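Long-range contacts in beta-hexosaminidase LpqI (Mycobacterium tuberculosis H37Rv, PDB 6GFV), which cleaves terminal beta-1,4-linked N-acetylglucosamine from peptidoglycan fragments during cell-wall recycling, as a glycoside hydrolase of family 3: residues R19-Q24 and L321-V326; E284-T289 and D310-A315. All coordinates share one frame; numbering follows the deposited sequence.

Contact 1. Residues R19-Q24 and L321-V326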
loop_
_atom_site.group_PDB
_atom_site.type_symbol
_atom_site.label_atom_id
_atom_site.label_comp_id
_atom_site.label_asym_id
_atom_site.label_seq_id
_atom_site.Cartn_x
_atom_site.Cartn_y
_atom_site.Cartn_z
ATOM N N ARG A 19 -13.017 -12.588 -13.627
ATOM C CA ARG A 19 -12.933 -12.817 -12.192
ATOM C C ARG A 19 -11.481 -12.822 -11.697
ATOM O O ARG A 19 -11.169 -12.216 -10.679
ATOM C CB ARG A 19 -13.628 -14.132 -11.833
ATOM C CG ARG A 19 -13.734 -14.413 -10.351
ATOM C CD ARG A 19 -14.787 -15.484 -10.086
ATOM N NE ARG A 19 -14.947 -15.787 -8.669
ATOM C CZ ARG A 19 -15.926 -15.321 -7.901
ATOM N NH1 ARG A 19 -16.854 -14.519 -8.405
ATOM N NH2 ARG A 19 -15.981 -15.662 -6.621
ATOM N N ASP A 20 -10.599 -13.495 -12.426
ATOM C CA ASP A 20 -9.192 -13.549 -12.038
ATOM C C ASP A 20 -8.483 -12.193 -12.213
ATOM O O ASP A 20 -7.557 -11.895 -11.482
ATOM C CB ASP A 20 -8.445 -14.628 -12.827
ATOM C CG ASP A 20 -8.694 -16.040 -12.295
ATOM O OD1 ASP A 20 -9.161 -16.196 -11.152
ATOM O OD2 ASP A 20 -8.410 -17.002 -13.028
ATOM N N LYS A 21 -8.909 -11.381 -13.177
ATOM C CA LYS A 21 -8.371 -10.020 -13.296
ATOM C C LYS A 21 -8.696 -9.216 -12.043
ATOM O O LYS A 21 -7.810 -8.596 -11.455
ATOM C CB LYS A 21 -8.919 -9.297 -14.542
ATOM C CG LYS A 21 -8.472 -9.920 -15.846
ATOM C CD LYS A 21 -8.546 -8.954 -17.005
ATOM C CE LYS A 21 -9.898 -8.996 -17.669
ATOM N NZ LYS A 21 -9.853 -8.342 -19.009
ATOM N N LEU A 22 -9.972 -9.235 -11.652
ATOM C CA LEU A 22 -10.433 -8.591 -10.423
ATOM C C LEU A 22 -9.639 -9.108 -9.215
ATOM O O LEU A 22 -9.190 -8.331 -8.384
ATOM C CB LEU A 22 -11.942 -8.828 -10.219
ATOM C CG LEU A 22 -12.932 -8.262 -11.253
ATOM C CD1 LEU A 22 -14.301 -8.940 -11.229
ATOM C CD2 LEU A 22 -13.085 -6.746 -11.106
ATOM N N ALA A 23 -9.429 -10.418 -9.144
ATOM C CA ALA A 23 -8.745 -11.001 -7.993
ATOM C C ALA A 23 -7.307 -10.489 -7.864
ATOM O O ALA A 23 -6.804 -10.331 -6.751
ATOM C CB ALA A 23 -8.774 -12.526 -8.068
ATOM N N GLN A 24 -6.666 -10.203 -8.992
ATOM C CA GLN A 24 -5.319 -9.626 -8.980
ATOM C C GLN A 24 -5.226 -8.303 -8.234
ATOM O O GLN A 24 -4.138 -7.897 -7.854
ATOM C CB GLN A 24 -4.802 -9.401 -10.398
ATOM C CG GLN A 24 -4.287 -10.644 -11.088
ATOM C CD GLN A 24 -3.123 -11.253 -10.345
ATOM O OE1 GLN A 24 -2.134 -10.575 -10.077
ATOM N NE2 GLN A 24 -3.237 -12.535 -9.994
ATOM N N LEU A 321 -18.420 -0.300 -13.263
ATOM C CA LEU A 321 -16.974 -0.295 -13.374
ATOM C C LEU A 321 -16.624 -0.795 -14.766
ATOM O O LEU A 321 -17.042 -1.876 -15.154
ATOM C CB LEU A 321 -16.347 -1.165 -12.275
ATOM C CG LEU A 321 -14.839 -1.356 -12.137
ATOM C CD1 LEU A 321 -14.192 -0.217 -11.377
ATOM C CD2 LEU A 321 -14.554 -2.675 -11.446
ATOM N N PRO A 322 -15.890 0.011 -15.542
ATOM C CA PRO A 322 -15.550 -0.386 -16.913
ATOM C C PRO A 322 -14.293 -1.262 -16.981
ATOM O O PRO A 322 -13.387 -1.097 -16.169
ATOM C CB PRO A 322 -15.331 0.955 -17.614
ATOM C CG PRO A 322 -14.850 1.853 -16.536
ATOM C CD PRO A 322 -15.484 1.395 -15.249
ATOM N N MET A 323 -14.245 -2.177 -17.941
ATOM C CA MET A 323 -13.150 -3.132 -18.022
ATOM C C MET A 323 -11.824 -2.434 -18.302
ATOM O O MET A 323 -10.780 -2.887 -17.842
ATOM C CB MET A 323 -13.425 -4.185 -19.092
ATOM C CG MET A 323 -12.364 -5.282 -19.164
ATOM S SD MET A 323 -12.489 -6.478 -17.818
ATOM C CE MET A 323 -13.880 -7.454 -18.368
ATOM N N SER A 324 -11.867 -1.332 -19.045
ATOM C CA SER A 324 -10.663 -0.532 -19.288
ATOM C C SER A 324 -9.988 -0.118 -17.973
ATOM O O SER A 324 -8.770 -0.063 -17.881
ATOM C CB SER A 324 -10.999 0.702 -20.113
ATOM O OG SER A 324 -11.881 1.564 -19.415
ATOM N N ALA A 325 -10.786 0.131 -16.945
ATOM C CA ALA A 325 -10.238 0.529 -15.660
ATOM C C ALA A 325 -9.573 -0.656 -14.935
ATOM O O ALA A 325 -8.504 -0.513 -14.348
ATOM C CB ALA A 325 -11.321 1.149 -14.800
ATOM N N VAL A 326 -10.223 -1.811 -14.971
ATOM C CA VAL A 326 -9.652 -3.050 -14.449
ATOM C C VAL A 326 -8.373 -3.465 -15.194
ATOM O O VAL A 326 -7.368 -3.796 -14.574
ATOM C CB VAL A 326 -10.680 -4.192 -14.520
ATOM C CG1 VAL A 326 -10.057 -5.516 -14.114
ATOM C CG2 VAL A 326 -11.867 -3.877 -13.633
#

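Contact 2. Residues E284-T289 and D310-A315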
loop_
_atom_site.group_PDB
_atom_site.type_symbol
_atom_site.label_atom_id
_atom_site.label_comp_id
_atom_site.label_asym_id
_atom_site.label_seq_id
_atom_site.Cartn_x
_atom_site.Cartn_y
_atom_site.Cartn_z
ATOM N N GLU A 284 -18.547 -3.045 -0.671
ATOM C CA GLU A 284 -18.871 -1.725 -1.206
ATOM C C GLU A 284 -17.655 -0.803 -1.154
ATOM O O GLU A 284 -17.466 0.053 -2.028
ATOM C CB GLU A 284 -20.038 -1.088 -0.449
ATOM C CG GLU A 284 -21.374 -1.827 -0.616
ATOM C CD GLU A 284 -21.881 -1.888 -2.061
ATOM O OE1 GLU A 284 -21.585 -0.972 -2.858
ATOM O OE2 GLU A 284 -22.596 -2.859 -2.398
ATOM N N ALA A 285 -16.833 -0.969 -0.128
ATOM C CA ALA A 285 -15.634 -0.158 -0.001
ATOM C C ALA A 285 -14.631 -0.507 -1.102
ATOM O O ALA A 285 -14.014 0.378 -1.687
ATOM C CB ALA A 285 -15.018 -0.328 1.364
ATOM N N VAL A 286 -14.489 -1.801 -1.385
ATOM C CA VAL A 286 -13.581 -2.260 -2.419
ATOM C C VAL A 286 -14.001 -1.698 -3.775
ATOM O O VAL A 286 -13.164 -1.188 -4.519
ATOM C CB VAL A 286 -13.513 -3.813 -2.473
ATOM C CG1 VAL A 286 -12.832 -4.284 -3.753
ATOM C CG2 VAL A 286 -12.791 -4.349 -1.260
ATOM N N LEU A 287 -15.293 -1.779 -4.087
ATOM C CA LEU A 287 -15.822 -1.220 -5.329
ATOM C C LEU A 287 -15.496 0.279 -5.458
ATOM O O LEU A 287 -15.060 0.726 -6.495
ATOM C CB LEU A 287 -17.338 -1.443 -5.425
ATOM C CG LEU A 287 -18.078 -0.881 -6.651
ATOM C CD1 LEU A 287 -17.431 -1.296 -7.950
ATOM C CD2 LEU A 287 -19.541 -1.314 -6.647
ATOM N N ARG A 288 -15.713 1.036 -4.390
ATOM C CA ARG A 288 -15.453 2.470 -4.390
ATOM C C ARG A 288 -13.999 2.809 -4.664
ATOM O O ARG A 288 -13.715 3.710 -5.444
ATOM C CB ARG A 288 -15.876 3.090 -3.056
ATOM C CG ARG A 288 -17.377 3.298 -2.915
ATOM C CD ARG A 288 -17.863 4.488 -3.723
ATOM N NE ARG A 288 -17.144 5.719 -3.397
ATOM C CZ ARG A 288 -17.532 6.592 -2.470
ATOM N NH1 ARG A 288 -18.641 6.383 -1.766
ATOM N NH2 ARG A 288 -16.816 7.681 -2.249
ATOM N N THR A 289 -13.069 2.086 -4.031
ATOM C CA THR A 289 -11.667 2.456 -4.151
ATOM C C THR A 289 -11.154 2.118 -5.553
ATOM O O THR A 289 -10.383 2.870 -6.113
ATOM C CB THR A 289 -10.790 1.797 -3.044
ATOM O OG1 THR A 289 -9.551 2.504 -2.928
ATOM C CG2 THR A 289 -10.534 0.307 -3.303
ATOM N N ASP A 310 -17.936 -11.408 -6.045
ATOM C CA ASP A 310 -19.272 -11.471 -6.613
ATOM C C ASP A 310 -19.771 -10.068 -6.923
ATOM O O ASP A 310 -20.257 -9.819 -8.025
ATOM C CB ASP A 310 -20.232 -12.184 -5.670
ATOM C CG ASP A 310 -20.088 -13.712 -5.719
ATOM O OD1 ASP A 310 -19.432 -14.242 -6.641
ATOM O OD2 ASP A 310 -20.644 -14.387 -4.834
ATOM N N ARG A 311 -19.640 -9.157 -5.959
ATOM C CA ARG A 311 -20.082 -7.767 -6.119
ATOM C C ARG A 311 -19.331 -7.044 -7.237
ATOM O O ARG A 311 -19.921 -6.273 -8.000
ATOM C CB ARG A 311 -19.919 -7.005 -4.807
ATOM C CG ARG A 311 -20.339 -5.545 -4.867
ATOM C CD ARG A 311 -21.840 -5.429 -5.049
ATOM N NE ARG A 311 -22.296 -4.048 -5.136
ATOM C CZ ARG A 311 -22.451 -3.375 -6.278
ATOM N NH1 ARG A 311 -22.171 -3.937 -7.440
ATOM N NH2 ARG A 311 -22.873 -2.130 -6.258
ATOM N N LEU A 312 -18.033 -7.292 -7.346
ATOM C CA LEU A 312 -17.243 -6.690 -8.415
ATOM C C LEU A 312 -17.625 -7.223 -9.796
ATOM O O LEU A 312 -17.601 -6.481 -10.772
ATOM C CB LEU A 312 -15.751 -6.907 -8.175
ATOM C CG LEU A 312 -15.146 -6.164 -6.988
ATOM C CD1 LEU A 312 -13.660 -6.487 -6.847
ATOM C CD2 LEU A 312 -15.346 -4.669 -7.109
ATOM N N GLU A 313 -17.957 -8.504 -9.893
ATOM C CA GLU A 313 -18.426 -9.035 -11.162
ATOM C C GLU A 313 -19.773 -8.409 -11.521
ATOM O O GLU A 313 -20.029 -8.115 -12.684
ATOM C CB GLU A 313 -18.528 -10.562 -11.121
ATOM C CG GLU A 313 -17.196 -11.267 -11.319
ATOM C CD GLU A 313 -17.341 -12.769 -11.474
ATOM O OE1 GLU A 313 -17.341 -13.489 -10.457
ATOM O OE2 GLU A 313 -17.457 -13.233 -12.625
ATOM N N GLN A 314 -20.626 -8.191 -10.523
ATOM C CA GLN A 314 -21.884 -7.473 -10.742
ATOM C C GLN A 314 -21.640 -6.087 -11.322
ATOM O O GLN A 314 -22.300 -5.685 -12.273
ATOM C CB GLN A 314 -22.673 -7.333 -9.447
ATOM C CG GLN A 314 -23.212 -8.626 -8.893
ATOM C CD GLN A 314 -23.801 -8.446 -7.512
ATOM O OE1 GLN A 314 -24.097 -7.327 -7.094
ATOM N NE2 GLN A 314 -23.981 -9.550 -6.797
ATOM N N ALA A 315 -20.685 -5.364 -10.740
ATOM C CA ALA A 315 -20.373 -4.013 -11.174
ATOM C C ALA A 315 -19.910 -3.994 -12.627
ATOM O O ALA A 315 -20.176 -3.055 -13.360
ATOM C CB ALA A 315 -19.325 -3.401 -10.269
#

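Contact 1. Residues R19-Q24 and L321-V326
Leu22 and Val326 bring the two backbones closest, their CA atoms 6.9 Å apart, where the short N-terminal helix 18-23 meets the first turn of the C-terminal helix 323-337. Between them the contact is all side chain. Val326 straddles two neighbours: its CG1 rests on the base of Lys21, 4.0 Å from CB, while CG2 meets the CD2 methyl of Leu22 at the same distance of 4.0 Å. That Leu22 methyl also reaches Leu321 just before the helix, CD2 to CD2 at 4.3 Å. The outer part belongs to Lys21 and Met323, whose chains lie roughly perpendicular. Met323 sends CG anti to its backbone N (chi1 -176°), and the bend at chi2 brings SD beside the end of the lysine, 3.4 Å from Lys21 NZ and 3.6 Å from Lys21 CE. The charge of that amine is met by a salt bridge to Asp327, one residue beyond the segment. Chemically, then, this is a small aliphatic patch joining the two ends of the chain, bordered by a lysine whose alkyl part packs with Val326 and whose ammonium touches a polarisable sulfur and pairs with a carboxylate of the same C-terminal helix.

Contact 2. Residues E284-T289 and D310-A315
Arg311 and Glu284 make the polar part of this contact between helices 305-317 and 282-292, whose axes here come within 9.7 Å and cross at -44°. The arginine leaves its helix with CG anti to the backbone N (chi1 180°), and a bend at chi2 carries the guanidinium alongside helix 282-292. Its NE donates to Glu284 OE2 at 3.0 Å, nearly straight at 167°. The acceptor sits in the guanidinium plane, whereas the donor meets the syn side of OE2 from out of the carboxylate plane, since the two flat groups are steeply inclined to each other. One bond joins this pair, for Glu284 OE1 stays 3.8 Å from Arg311 NH2. Over one guanidinium face lies the Leu287 CD2 methyl, 3.5 Å from Arg311 NH2 and displaced toward the rim. A second salt bridge, from NH1 to Glu320, holds the group from the loop that follows its own helix.

Next comes Leu312, the residue whose CA is nearest that of Leu287. Its branches divide the work: CD1 touches Val286 CG1 at 3.9 Å, and CD2 reaches in over the Leu287 backbone, 3.9 Å from Leu287 CA. The two leucine side chains run antiparallel past one another. One turn after Arg311, Ala315 offers only CB, and Leu287 CD1 packs against it at 3.7 Å.

Leu287 thus spans the interface, one methyl against the guanidinium face and the other among aliphatic carbons. On its inner side, Val286 also touches Ala297 and Trp299 of strand 297-299, so the apolar seam runs from the barrel strand out to the helices. The ion pair lies at its partly exposed margin, where two carboxylates probably share the arginine's charge and fix its rotation over Leu287.

In the fold
Contact 2 is nested within the long chain loop that contact 1 closes, and their centres lie 10 Å apart on one flank of the family 3 TIM-barrel-like domain. Helix 305-317 is common ground. Leu22 of contact 1 turns its CD1 to Leu312 CB of contact 2 at 3.9 Å, while Arg19 NH1 forms a salt bridge to Asp310 OD1 at 3.1 Å; its closer approach to Glu313 is too short to be reliable. A backbone hydrogen bond between Ala315 and Leu321 further ties the two. Contact 1 lies away from the substrate and catalytic residues; contact 2 is nearer, with the Val286 side chain about 12 Å from that of Asp268, the probable nucleophile by analogy with relatives.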